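Methylxanthine N1-demethylase NdmA (Pseudomonas putida, PDB 6ICN) catalyses the N1-demethylation of caffeine to theobromine and formaldehyde, as a Rieske oxygenase with a [2Fe-2S] cluster and a non-heme metal centre. Local coordinates at residues D78-A81 / K86-L89; H102-Q105 / A111-L114; A177-R182 / M247-N252; R182-T187 / I333-W338. All coordinates share one frame; numbering follows the deposited sequence.

Interaction 1: D78-A81 / K86-L89. With FES (Fe2/s2 (inorganic) cluster), chain D.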
loop_
_atom_site.group_PDB
_atom_site.type_symbol
_atom_site.label_atom_id
_atom_site.label_comp_id
_atom_site.label_asym_id
_atom_site.label_seq_id
_atom_site.Cartn_x
_atom_site.Cartn_y
_atom_site.Cartn_z
ATOM N N ASP A 78 7.347 27.607 16.809
ATOM C CA ASP A 78 7.402 26.210 17.233
ATOM C C ASP A 78 8.850 25.733 17.400
ATOM O O ASP A 78 9.326 24.823 16.719
ATOM C CB ASP A 78 6.653 25.348 16.231
ATOM C CG ASP A 78 6.398 23.953 16.758
ATOM O OD1 ASP A 78 6.646 23.715 17.953
ATOM O OD2 ASP A 78 5.954 23.099 15.960
ATOM N N ARG A 79 9.559 26.364 18.337
ATOM C CA ARG A 79 10.996 26.112 18.486
ATOM C C ARG A 79 11.424 26.582 19.868
ATOM O O ARG A 79 11.440 27.792 20.129
ATOM C CB ARG A 79 11.779 26.834 17.400
ATOM C CG ARG A 79 13.268 26.537 17.424
ATOM C CD ARG A 79 13.989 27.294 16.302
ATOM N NE ARG A 79 15.416 27.073 16.441
ATOM C CZ ARG A 79 16.306 27.996 16.790
ATOM N NH1 ARG A 79 15.943 29.262 16.988
ATOM N NH2 ARG A 79 17.579 27.646 16.924
ATOM N N CYS A 80 11.747 25.632 20.745
ATOM C CA CYS A 80 12.170 25.973 22.100
ATOM C C CYS A 80 13.503 26.718 22.092
ATOM O O CYS A 80 14.406 26.400 21.313
ATOM C CB CYS A 80 12.280 24.688 22.930
ATOM S SG CYS A 80 12.756 24.938 24.651
ATOM N N ALA A 81 13.632 27.715 22.984
ATOM C CA ALA A 81 14.862 28.508 23.057
ATOM C C ALA A 81 16.060 27.714 23.562
ATOM O O ALA A 81 17.198 28.100 23.281
ATOM C CB ALA A 81 14.643 29.725 23.980
ATOM N N LYS A 86 10.597 21.040 19.050
ATOM C CA LYS A 86 9.279 21.589 18.733
ATOM C C LYS A 86 8.370 21.565 19.962
ATOM O O LYS A 86 8.069 20.493 20.521
ATOM C CB LYS A 86 8.633 20.829 17.573
ATOM C CG LYS A 86 9.289 21.142 16.245
ATOM C CD LYS A 86 8.451 20.687 15.054
ATOM C CE LYS A 86 9.142 21.103 13.758
ATOM N NZ LYS A 86 10.380 20.279 13.482
ATOM N N LEU A 87 7.950 22.757 20.391
ATOM C CA LEU A 87 6.946 22.899 21.439
ATOM C C LEU A 87 5.616 22.239 21.084
ATOM O O LEU A 87 4.843 21.910 21.996
ATOM C CB LEU A 87 6.727 24.397 21.722
ATOM C CG LEU A 87 8.005 25.129 22.165
ATOM C CD1 LEU A 87 7.709 26.643 22.268
ATOM C CD2 LEU A 87 8.586 24.584 23.471
ATOM N N SER A 88 5.334 22.023 19.795
ATOM C CA SER A 88 4.101 21.355 19.395
ATOM C C SER A 88 4.086 19.877 19.781
ATOM O O SER A 88 3.024 19.248 19.704
ATOM C CB SER A 88 3.879 21.502 17.885
ATOM O OG SER A 88 4.998 21.017 17.128
ATOM N N LEU A 89 5.227 19.314 20.178
ATOM C CA LEU A 89 5.249 17.968 20.740
ATOM C C LEU A 89 5.119 17.984 22.253
ATOM O O LEU A 89 5.236 16.933 22.894
ATOM C CB LEU A 89 6.527 17.234 20.313
ATOM C CG LEU A 89 6.677 16.967 18.809
ATOM C CD1 LEU A 89 7.892 16.060 18.604
ATOM C CD2 LEU A 89 5.427 16.348 18.227
HETATM FE FE1 FES D . 12.968 22.635 25.198
HETATM FE FE2 FES D . 15.217 21.729 26.317
HETATM S S1 FES D . 14.722 21.839 24.128
HETATM S S2 FES D . 13.382 22.377 27.344
#
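Both carboxylate oxygens of the buried Asp78 are spent on one residue, Ser88, in the middle of the short 3-10 turn 87-89 that follows the first cluster-binding loop. Ser88 N donates to Asp78 OD1 at 2.8 Å, arriving on the syn side but 26° out of the carboxylate plane. The hydroxyl completes the grip: Ser88 OG gives its proton to the syn lone pair of Asp78 OD2 over 2.6 Å. Two bonds to two oxygens fix the rotation of the carboxylate, and the serine torsion (chi1 56°), which sets OG between its own N and carbonyl carbon, lets amide and hydroxyl face the same partner. The aliphatic part of Lys86 lies alongside the carboxylate, with CB 3.5 Å from Asp78 OD1, while its ammonium goes on to Ser313 O of the second subunit.

Two residues further on, the contact turns apolar. Leu87 CD2 packs against Cys80 CB at 3.7 Å, beside the thiolate whose SG holds FE1 of the cluster at 2.4 Å; Cys99 is the other protein ligand of that iron. The paired bonds tie together the two ends of the loop that carries Cys80.

Both segments belong to the connection between strands 72-77 and 91-93, with Asp78 and Ser88 packed on Val65 of strand 62-69 and Ala56 of strand 55-59, and with Leu87 against Tyr106 of strand 105-106.

Interaction 2: H102-Q105 / A111-L114. With FES (Fe2/s2 (inorganic) cluster), chain D.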
loop_
_atom_site.group_PDB
_atom_site.type_symbol
_atom_site.label_atom_id
_atom_site.label_comp_id
_atom_site.label_asym_id
_atom_site.label_seq_id
_atom_site.Cartn_x
_atom_site.Cartn_y
_atom_site.Cartn_z
ATOM N N HIS A 102 13.133 19.091 27.886
ATOM C CA HIS A 102 13.583 19.284 29.260
ATOM C C HIS A 102 12.566 20.066 30.078
ATOM O O HIS A 102 12.899 20.564 31.164
ATOM C CB HIS A 102 14.953 19.974 29.308
ATOM C CG HIS A 102 15.963 19.396 28.359
ATOM N ND1 HIS A 102 16.096 19.843 27.067
ATOM C CD2 HIS A 102 16.902 18.433 28.515
ATOM C CE1 HIS A 102 17.073 19.192 26.461
ATOM N NE2 HIS A 102 17.579 18.324 27.319
ATOM N N GLY A 103 11.337 20.190 29.585
ATOM C CA GLY A 103 10.259 20.687 30.422
ATOM C C GLY A 103 10.236 22.181 30.680
ATOM O O GLY A 103 9.521 22.622 31.593
ATOM N N TRP A 104 10.974 22.987 29.920
ATOM C CA TRP A 104 10.835 24.435 30.113
ATOM C C TRP A 104 9.387 24.860 29.872
ATOM O O TRP A 104 8.723 24.362 28.964
ATOM C CB TRP A 104 11.747 25.206 29.158
ATOM C CG TRP A 104 13.213 25.146 29.454
ATOM C CD1 TRP A 104 13.878 24.210 30.200
ATOM C CD2 TRP A 104 14.205 26.075 28.997
ATOM N NE1 TRP A 104 15.231 24.497 30.219
ATOM C CE2 TRP A 104 15.446 25.645 29.500
ATOM C CE3 TRP A 104 14.156 27.228 28.208
ATOM C CZ2 TRP A 104 16.643 26.324 29.231
ATOM C CZ3 TRP A 104 15.342 27.901 27.943
ATOM C CH2 TRP A 104 16.565 27.442 28.451
ATOM N N GLN A 105 8.883 25.793 30.685
ATOM C CA GLN A 105 7.493 26.227 30.562
ATOM C C GLN A 105 7.436 27.673 30.093
ATOM O O GLN A 105 8.077 28.542 30.694
ATOM C CB GLN A 105 6.761 26.096 31.897
ATOM C CG GLN A 105 6.699 24.674 32.400
ATOM C CD GLN A 105 5.783 24.567 33.599
ATOM O OE1 GLN A 105 5.507 25.567 34.266
ATOM N NE2 GLN A 105 5.299 23.364 33.881
ATOM N N ALA A 111 7.624 33.904 27.350
ATOM C CA ALA A 111 8.732 33.954 28.297
ATOM C C ALA A 111 8.829 32.655 29.090
ATOM O O ALA A 111 7.818 32.160 29.590
ATOM C CB ALA A 111 8.550 35.126 29.270
ATOM N N CYS A 112 10.044 32.125 29.231
ATOM C CA CYS A 112 10.220 30.931 30.052
ATOM C C CYS A 112 10.093 31.297 31.526
ATOM O O CYS A 112 10.729 32.252 31.987
ATOM C CB CYS A 112 11.576 30.274 29.809
ATOM S SG CYS A 112 11.841 28.815 30.839
ATOM N N GLN A 113 9.266 30.543 32.256
ATOM C CA GLN A 113 9.029 30.809 33.670
ATOM C C GLN A 113 9.432 29.657 34.576
ATOM O O GLN A 113 9.316 29.778 35.804
ATOM C CB GLN A 113 7.546 31.152 33.907
ATOM C CG GLN A 113 7.057 32.416 33.191
ATOM C CD GLN A 113 7.784 33.692 33.631
ATOM O OE1 GLN A 113 8.459 33.723 34.666
ATOM N NE2 GLN A 113 7.656 34.750 32.832
ATOM N N LEU A 114 9.910 28.550 34.017
ATOM C CA LEU A 114 10.360 27.415 34.813
ATOM C C LEU A 114 11.403 26.640 34.023
ATOM O O LEU A 114 11.142 26.244 32.881
ATOM C CB LEU A 114 9.203 26.488 35.184
ATOM C CG LEU A 114 9.664 25.262 35.973
ATOM C CD1 LEU A 114 10.295 25.669 37.300
ATOM C CD2 LEU A 114 8.518 24.279 36.171
HETATM FE FE1 FES D . 12.968 22.635 25.198
HETATM FE FE2 FES D . 15.217 21.729 26.317
HETATM S S1 FES D . 14.722 21.839 24.128
HETATM S S2 FES D . 13.382 22.377 27.344
#
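Two backbone hydrogen bonds join 102-105 to 111-114 in antiparallel fashion: Gln113 N to Gln105 O at 2.8 Å, nearly straight at 167°, and the longer Gln105 N to Leu114 O at 3.2 Å. They belong to the small sheet of the Rieske [2Fe-2S] domain, where the second cluster-binding loop runs into strand 105-106. The same carbonyls also receive CA-H...O contacts, from Cys112 CA to Gln105 O and from Trp104 CA to Leu114 O.

Among the side chains, Trp104 spans the distance between cluster and strand. One face of its indole lies against the inorganic sulfur S2, with CD1 3.4 Å away, while Cys112 SG approaches obliquely and comes within 3.8 Å of Trp104 CE3, a sulfur-aromatic contact. The indole also stacks with His82, the other histidine ligand of FE2. With a leucine at Trp104, His82 would probably lose its stacking partner and S2 the flat cover on that side. Gln105 and Leu114 run side by side in the same direction, with Gln105 CD 3.8 Å from Leu114 CD2; the glutamine amide is held beyond them by Gln98 and Arg96.

His102 sits at the cluster end of the segment. Its NE2 bonds to Asp188 of the second subunit, and a chi1 of -46°, with CG beside the backbone N, turns the imidazole toward the cluster and brings His102 ND1 to 2.2 Å from FE2.

Interaction 3: A177-R182 / M247-N252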
loop_
_atom_site.group_PDB
_atom_site.type_symbol
_atom_site.label_atom_id
_atom_site.label_comp_id
_atom_site.label_asym_id
_atom_site.label_seq_id
_atom_site.Cartn_x
_atom_site.Cartn_y
_atom_site.Cartn_z
ATOM N N ALA A 177 -1.900 25.172 -4.690
ATOM C CA ALA A 177 -2.062 26.424 -5.421
ATOM C C ALA A 177 -1.941 27.563 -4.422
ATOM O O ALA A 177 -2.157 27.383 -3.223
ATOM C CB ALA A 177 -3.408 26.492 -6.147
ATOM N N THR A 178 -1.580 28.740 -4.930
ATOM C CA THR A 178 -1.378 29.897 -4.069
ATOM C C THR A 178 -2.699 30.542 -3.660
ATOM O O THR A 178 -3.752 30.354 -4.281
ATOM C CB THR A 178 -0.514 30.937 -4.772
ATOM O OG1 THR A 178 -1.215 31.429 -5.930
ATOM C CG2 THR A 178 0.827 30.335 -5.164
ATOM N N ALA A 179 -2.623 31.356 -2.599
ATOM C CA ALA A 179 -3.818 32.034 -2.112
ATOM C C ALA A 179 -4.346 33.035 -3.134
ATOM O O ALA A 179 -5.557 33.185 -3.277
ATOM C CB ALA A 179 -3.524 32.719 -0.779
ATOM N N GLU A 180 -3.455 33.706 -3.865
ATOM C CA GLU A 180 -3.892 34.603 -4.936
ATOM C C GLU A 180 -4.659 33.851 -6.027
ATOM O O GLU A 180 -5.724 34.299 -6.471
ATOM C CB GLU A 180 -2.677 35.334 -5.529
ATOM C CG GLU A 180 -1.956 36.277 -4.553
ATOM C CD GLU A 180 -0.877 35.592 -3.677
ATOM O OE1 GLU A 180 -0.700 34.335 -3.723
ATOM O OE2 GLU A 180 -0.176 36.323 -2.928
ATOM N N ARG A 181 -4.137 32.698 -6.479
ATOM C CA ARG A 181 -4.857 31.964 -7.516
ATOM C C ARG A 181 -6.177 31.413 -6.985
ATOM O O ARG A 181 -7.167 31.345 -7.722
ATOM C CB ARG A 181 -3.965 30.846 -8.081
ATOM C CG ARG A 181 -2.737 31.400 -8.823
ATOM C CD ARG A 181 -2.683 30.792 -10.171
ATOM N NE ARG A 181 -1.431 30.945 -10.904
ATOM C CZ ARG A 181 -1.347 31.566 -12.083
ATOM N NH1 ARG A 181 -2.423 32.144 -12.601
ATOM N NH2 ARG A 181 -0.193 31.602 -12.733
ATOM N N ARG A 182 -6.218 31.041 -5.696
ATOM C CA ARG A 182 -7.464 30.557 -5.115
ATOM C C ARG A 182 -8.504 31.667 -5.053
ATOM O O ARG A 182 -9.674 31.449 -5.391
ATOM C CB ARG A 182 -7.192 29.973 -3.721
ATOM C CG ARG A 182 -8.216 28.920 -3.298
ATOM C CD ARG A 182 -9.455 29.548 -2.670
ATOM N NE ARG A 182 -10.559 28.582 -2.672
ATOM C CZ ARG A 182 -11.344 28.334 -3.718
ATOM N NH1 ARG A 182 -11.163 29.006 -4.865
ATOM N NH2 ARG A 182 -12.315 27.419 -3.628
ATOM N N MET A 247 -9.379 42.265 2.033
ATOM C CA MET A 247 -8.080 42.015 1.395
ATOM C C MET A 247 -7.104 41.459 2.403
ATOM O O MET A 247 -7.089 41.909 3.552
ATOM C CB MET A 247 -7.518 43.294 0.754
ATOM C CG MET A 247 -8.385 43.786 -0.399
ATOM S SD MET A 247 -8.248 42.679 -1.842
ATOM C CE MET A 247 -6.612 43.076 -2.377
ATOM N N PRO A 248 -6.254 40.511 1.983
ATOM C CA PRO A 248 -6.071 40.010 0.611
ATOM C C PRO A 248 -6.797 38.726 0.224
ATOM O O PRO A 248 -6.928 38.490 -0.971
ATOM C CB PRO A 248 -4.572 39.748 0.543
ATOM C CG PRO A 248 -4.196 39.379 1.953
ATOM C CD PRO A 248 -5.134 40.128 2.864
ATOM N N PHE A 249 -7.216 37.877 1.168
ATOM C CA PHE A 249 -7.593 36.519 0.775
ATOM C C PHE A 249 -8.965 36.057 1.242
ATOM O O PHE A 249 -9.318 34.894 1.003
ATOM C CB PHE A 249 -6.544 35.512 1.277
ATOM C CG PHE A 249 -5.166 35.737 0.722
ATOM C CD1 PHE A 249 -4.968 36.000 -0.636
ATOM C CD2 PHE A 249 -4.066 35.682 1.555
ATOM C CE1 PHE A 249 -3.687 36.229 -1.132
ATOM C CE2 PHE A 249 -2.775 35.899 1.070
ATOM C CZ PHE A 249 -2.591 36.180 -0.292
ATOM N N ALA A 250 -9.742 36.895 1.906
ATOM C CA ALA A 250 -11.028 36.465 2.447
ATOM C C ALA A 250 -12.163 36.954 1.565
ATOM O O ALA A 250 -12.167 38.113 1.141
ATOM C CB ALA A 250 -11.217 36.979 3.871
ATOM N N ILE A 251 -13.128 36.077 1.293
ATOM C CA ILE A 251 -14.295 36.416 0.483
ATOM C C ILE A 251 -15.569 36.098 1.254
ATOM O O ILE A 251 -15.793 34.948 1.653
ATOM C CB ILE A 251 -14.294 35.681 -0.864
ATOM C CG1 ILE A 251 -13.046 36.057 -1.673
ATOM C CG2 ILE A 251 -15.578 35.962 -1.649
ATOM C CD1 ILE A 251 -12.730 35.030 -2.729
ATOM N N ASN A 252 -16.424 37.111 1.436
ATOM C CA ASN A 252 -17.755 36.935 2.003
ATOM C C ASN A 252 -18.756 37.123 0.871
ATOM O O ASN A 252 -18.870 38.223 0.312
ATOM C CB ASN A 252 -18.001 37.929 3.139
ATOM C CG ASN A 252 -19.318 37.675 3.861
ATOM O OD1 ASN A 252 -19.363 36.932 4.846
ATOM N ND2 ASN A 252 -20.393 38.293 3.381
HETATM O O HOH W 1 -8.001 32.876 -1.295
#
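Aromatic packing carries most of this contact. Ala179, in the first turn of helix 179-186, sets its methyl over the centre of the Phe249 ring: CB lies 3.4 Å from the ring centroid and only 6° off the ring normal, a clear CH-pi geometry. Pro248 CG covers the opposite face, offset toward the rim, so the phenyl is sandwiched between Ala179 and Pro248, whose own preceding peptide bond is cis.

A polar group meets the ring at its edge. Glu180 OE2 lies in the ring plane 3.6 Å from Phe249 CZ, and the carboxylate plane stands 85° from that of the ring. The bend at chi2 (86°) curls the glutamate chain back, bringing its CG to 3.8 Å from Phe249 CE1. Glu180 OE1 forms a salt bridge with Arg28.

No direct hydrogen bond joins the segments. A water lies 3.2 Å from Ala179 O and near Phe249 O, the second link weak, and with more acceptors than protons in reach a bridge is not assured. Within the helix segment, Thr178 is the N-cap, and its OG1 accepts from Arg181 N, which anchors the turn that presents Ala179.

The helix start is thus seated on the loop around Pro248 and Phe249 by shape and dispersion. The negative carboxylate beside the weakly positive ring edge is probably mildly favourable, though the Arg28 salt bridge probably takes up much of that charge.

Interaction 4: R182-T187 / I333-W338. With CFF (caffeine), chain F.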
loop_
_atom_site.group_PDB
_atom_site.type_symbol
_atom_site.label_atom_id
_atom_site.label_comp_id
_atom_site.label_asym_id
_atom_site.label_seq_id
_atom_site.Cartn_x
_atom_site.Cartn_y
_atom_site.Cartn_z
ATOM N N ARG A 182 -6.218 31.041 -5.696
ATOM C CA ARG A 182 -7.464 30.557 -5.115
ATOM C C ARG A 182 -8.504 31.667 -5.053
ATOM O O ARG A 182 -9.674 31.449 -5.391
ATOM C CB ARG A 182 -7.192 29.973 -3.721
ATOM C CG ARG A 182 -8.216 28.920 -3.298
ATOM C CD ARG A 182 -9.455 29.548 -2.670
ATOM N NE ARG A 182 -10.559 28.582 -2.672
ATOM C CZ ARG A 182 -11.344 28.334 -3.718
ATOM N NH1 ARG A 182 -11.163 29.006 -4.865
ATOM N NH2 ARG A 182 -12.315 27.419 -3.628
ATOM N N TRP A 183 -8.089 32.866 -4.633
ATOM C CA TRP A 183 -9.002 34.002 -4.579
ATOM C C TRP A 183 -9.594 34.278 -5.959
ATOM O O TRP A 183 -10.816 34.409 -6.119
ATOM C CB TRP A 183 -8.262 35.234 -4.047
ATOM C CG TRP A 183 -9.160 36.422 -3.706
ATOM C CD1 TRP A 183 -9.583 36.785 -2.458
ATOM C CD2 TRP A 183 -9.715 37.398 -4.618
ATOM N NE1 TRP A 183 -10.375 37.922 -2.532
ATOM C CE2 TRP A 183 -10.461 38.318 -3.843
ATOM C CE3 TRP A 183 -9.634 37.593 -5.999
ATOM C CZ2 TRP A 183 -11.155 39.395 -4.411
ATOM C CZ3 TRP A 183 -10.321 38.677 -6.570
ATOM C CH2 TRP A 183 -11.067 39.565 -5.770
ATOM N N GLU A 184 -8.733 34.330 -6.983
ATOM C CA GLU A 184 -9.224 34.610 -8.326
ATOM C C GLU A 184 -10.159 33.511 -8.817
ATOM O O GLU A 184 -11.161 33.794 -9.486
ATOM C CB GLU A 184 -8.041 34.804 -9.279
ATOM C CG GLU A 184 -7.185 35.987 -8.877
ATOM C CD GLU A 184 -6.148 36.350 -9.906
ATOM O OE1 GLU A 184 -6.311 35.938 -11.075
ATOM O OE2 GLU A 184 -5.158 37.019 -9.537
ATOM N N ASN A 185 -9.880 32.251 -8.465
ATOM C CA ASN A 185 -10.793 31.172 -8.835
ATOM C C ASN A 185 -12.168 31.356 -8.194
ATOM O O ASN A 185 -13.198 31.113 -8.832
ATOM C CB ASN A 185 -10.174 29.824 -8.440
ATOM C CG ASN A 185 -11.136 28.659 -8.615
ATOM O OD1 ASN A 185 -11.631 28.113 -7.632
ATOM N ND2 ASN A 185 -11.430 28.292 -9.862
ATOM N N PHE A 186 -12.211 31.825 -6.948
ATOM C CA PHE A 186 -13.490 31.925 -6.256
ATOM C C PHE A 186 -14.375 33.019 -6.843
ATOM O O PHE A 186 -15.600 32.864 -6.879
ATOM C CB PHE A 186 -13.254 32.170 -4.765
ATOM C CG PHE A 186 -14.455 31.889 -3.915
ATOM C CD1 PHE A 186 -15.411 32.873 -3.704
ATOM C CD2 PHE A 186 -14.638 30.637 -3.339
ATOM C CE1 PHE A 186 -16.538 32.619 -2.928
ATOM C CE2 PHE A 186 -15.769 30.374 -2.566
ATOM C CZ PHE A 186 -16.709 31.365 -2.357
ATOM N N THR A 187 -13.778 34.115 -7.310
ATOM C CA THR A 187 -14.521 35.282 -7.777
ATOM C C THR A 187 -14.621 35.350 -9.291
ATOM O O THR A 187 -15.021 36.384 -9.830
ATOM C CB THR A 187 -13.864 36.570 -7.266
ATOM O OG1 THR A 187 -12.519 36.643 -7.744
ATOM C CG2 THR A 187 -13.861 36.644 -5.721
ATOM N N ILE A 333 -8.269 41.521 -12.699
ATOM C CA ILE A 333 -7.373 42.626 -13.022
ATOM C C ILE A 333 -7.303 43.607 -11.862
ATOM O O ILE A 333 -6.215 44.026 -11.453
ATOM C CB ILE A 333 -7.838 43.327 -14.310
ATOM C CG1 ILE A 333 -7.732 42.381 -15.508
ATOM C CG2 ILE A 333 -6.999 44.566 -14.562
ATOM C CD1 ILE A 333 -8.543 42.863 -16.720
ATOM N N GLN A 334 -8.463 43.960 -11.309
ATOM C CA GLN A 334 -8.509 44.945 -10.232
ATOM C C GLN A 334 -7.895 44.386 -8.954
ATOM O O GLN A 334 -7.216 45.111 -8.218
ATOM C CB GLN A 334 -9.950 45.393 -10.009
ATOM C CG GLN A 334 -10.543 46.170 -11.210
ATOM C CD GLN A 334 -9.667 47.347 -11.639
ATOM O OE1 GLN A 334 -9.216 48.137 -10.808
ATOM N NE2 GLN A 334 -9.406 47.451 -12.944
ATOM N N TYR A 335 -8.115 43.092 -8.688
ATOM C CA TYR A 335 -7.467 42.425 -7.562
ATOM C C TYR A 335 -5.950 42.509 -7.668
ATOM O O TYR A 335 -5.271 42.903 -6.716
ATOM C CB TYR A 335 -7.925 40.964 -7.515
ATOM C CG TYR A 335 -7.341 40.121 -6.397
ATOM C CD1 TYR A 335 -7.683 40.360 -5.073
ATOM C CD2 TYR A 335 -6.501 39.045 -6.679
ATOM C CE1 TYR A 335 -7.180 39.565 -4.046
ATOM C CE2 TYR A 335 -5.996 38.241 -5.666
ATOM C CZ TYR A 335 -6.337 38.504 -4.360
ATOM O OH TYR A 335 -5.830 37.711 -3.355
ATOM N N ARG A 336 -5.391 42.118 -8.824
ATOM C CA ARG A 336 -3.948 42.150 -9.003
ATOM C C ARG A 336 -3.402 43.566 -8.852
ATOM O O ARG A 336 -2.325 43.762 -8.281
ATOM C CB ARG A 336 -3.593 41.570 -10.369
ATOM C CG ARG A 336 -3.897 40.069 -10.474
ATOM C CD ARG A 336 -3.651 39.529 -11.888
ATOM N NE ARG A 336 -3.892 38.085 -11.908
ATOM C CZ ARG A 336 -3.485 37.246 -12.861
ATOM N NH1 ARG A 336 -2.796 37.682 -13.917
ATOM N NH2 ARG A 336 -3.781 35.958 -12.753
ATOM N N LYS A 337 -4.150 44.555 -9.350
ATOM C CA LYS A 337 -3.740 45.952 -9.242
ATOM C C LYS A 337 -3.650 46.395 -7.785
ATOM O O LYS A 337 -2.661 47.018 -7.373
ATOM C CB LYS A 337 -4.730 46.834 -10.005
ATOM C CG LYS A 337 -4.410 48.333 -9.931
ATOM C CD LYS A 337 -5.387 49.107 -10.792
ATOM C CE LYS A 337 -5.204 50.605 -10.596
ATOM N NZ LYS A 337 -6.125 51.355 -11.492
ATOM N N TRP A 338 -4.676 46.067 -6.986
ATOM C CA TRP A 338 -4.644 46.456 -5.577
ATOM C C TRP A 338 -3.523 45.742 -4.830
ATOM O O TRP A 338 -2.805 46.361 -4.038
ATOM C CB TRP A 338 -5.995 46.187 -4.916
ATOM C CG TRP A 338 -6.206 46.957 -3.620
ATOM C CD1 TRP A 338 -5.316 47.765 -2.976
ATOM C CD2 TRP A 338 -7.400 46.971 -2.841
ATOM N NE1 TRP A 338 -5.893 48.302 -1.835
ATOM C CE2 TRP A 338 -7.176 47.832 -1.736
ATOM C CE3 TRP A 338 -8.649 46.362 -2.981
ATOM C CZ2 TRP A 338 -8.148 48.060 -0.766
ATOM C CZ3 TRP A 338 -9.619 46.593 -2.032
ATOM C CH2 TRP A 338 -9.362 47.441 -0.925
HETATM N N1 CFF F . -18.206 29.531 -5.451
HETATM C C2 CFF F . -19.460 29.990 -5.761
HETATM C C10 CFF F . -17.038 30.214 -5.979
HETATM C C6 CFF F . -18.045 28.459 -4.672
HETATM N N3 CFF F . -20.556 29.355 -5.274
HETATM O O11 CFF F . -19.594 30.948 -6.460
HETATM C C12 CFF F . -21.897 29.833 -5.599
HETATM C C4 CFF F . -20.397 28.267 -4.485
HETATM C C5 CFF F . -19.165 27.819 -4.173
HETATM N N9 CFF F . -21.291 27.465 -3.880
HETATM O O13 CFF F . -16.944 28.060 -4.403
HETATM N N7 CFF F . -19.303 26.748 -3.370
HETATM C C8 CFF F . -20.612 26.531 -3.192
HETATM C C14 CFF F . -18.434 25.809 -2.682
#
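Helices 179-186 and 330-348 pack together in the C-terminal catalytic domain of this Rieske oxygenase, their local axes 11.0 Å apart and running roughly antiparallel at 151°. The wide spacing is filled by an offset stack: the six-membered ring of Trp183 and the ring of Tyr335 have centroids 3.6 Å apart and planes only 3° from parallel. Trp183 CZ3 lies over Tyr335 CG at 3.3 Å. Both rings extend from their helices with CG anti to the backbone N (chi1 180° for Tyr335), which directs each across the gap. Thr187 CG2 covers the other face of the indole near its rim, and Tyr335 OH bonds to Pro248 O.

Replacing Trp183 with an alanine would probably leave the Tyr335 face without its stacking partner and open a gap between the helices.

Beside the stack, Arg336 grips Glu184 side-on. Arg336 NE donates to Glu184 OE2 at 2.9 Å, almost straight and in the guanidinium plane, whereas Arg336 NH2 reaches Glu184 OE1 at 3.0 Å along a more bent path. Arg336 also pairs with Glu323, and Glu184 OE1 takes a further bond from Ser332.

Helix 179-186 also carries Phe186, whose ring lies over caffeine C10. A flat apolar stack beside a two-pronged charged pair is likely to restrain the two helices in both spacing and rotation.

Interactions 1 and 2 lie in the Rieske domain, about 11 Å apart between centres, and each supplies a cluster ligand. Both are partly buried and border the second subunit. Interactions 3 and 4 lie in the catalytic domain, about 7 Å apart between centres; they share Arg182 and helix 179-186, and interaction 4 touches the loop of interaction 3. Interaction 3 is the most buried and relies on ring packing; both lie near the third subunit, and interaction 4 adds a salt bridge. The cluster contacts use a carboxylate-serine pair and two backbone hydrogen bonds. They lie across the chain's centre from interaction 4, with about 45 Å between the centres of interactions 2 and 4.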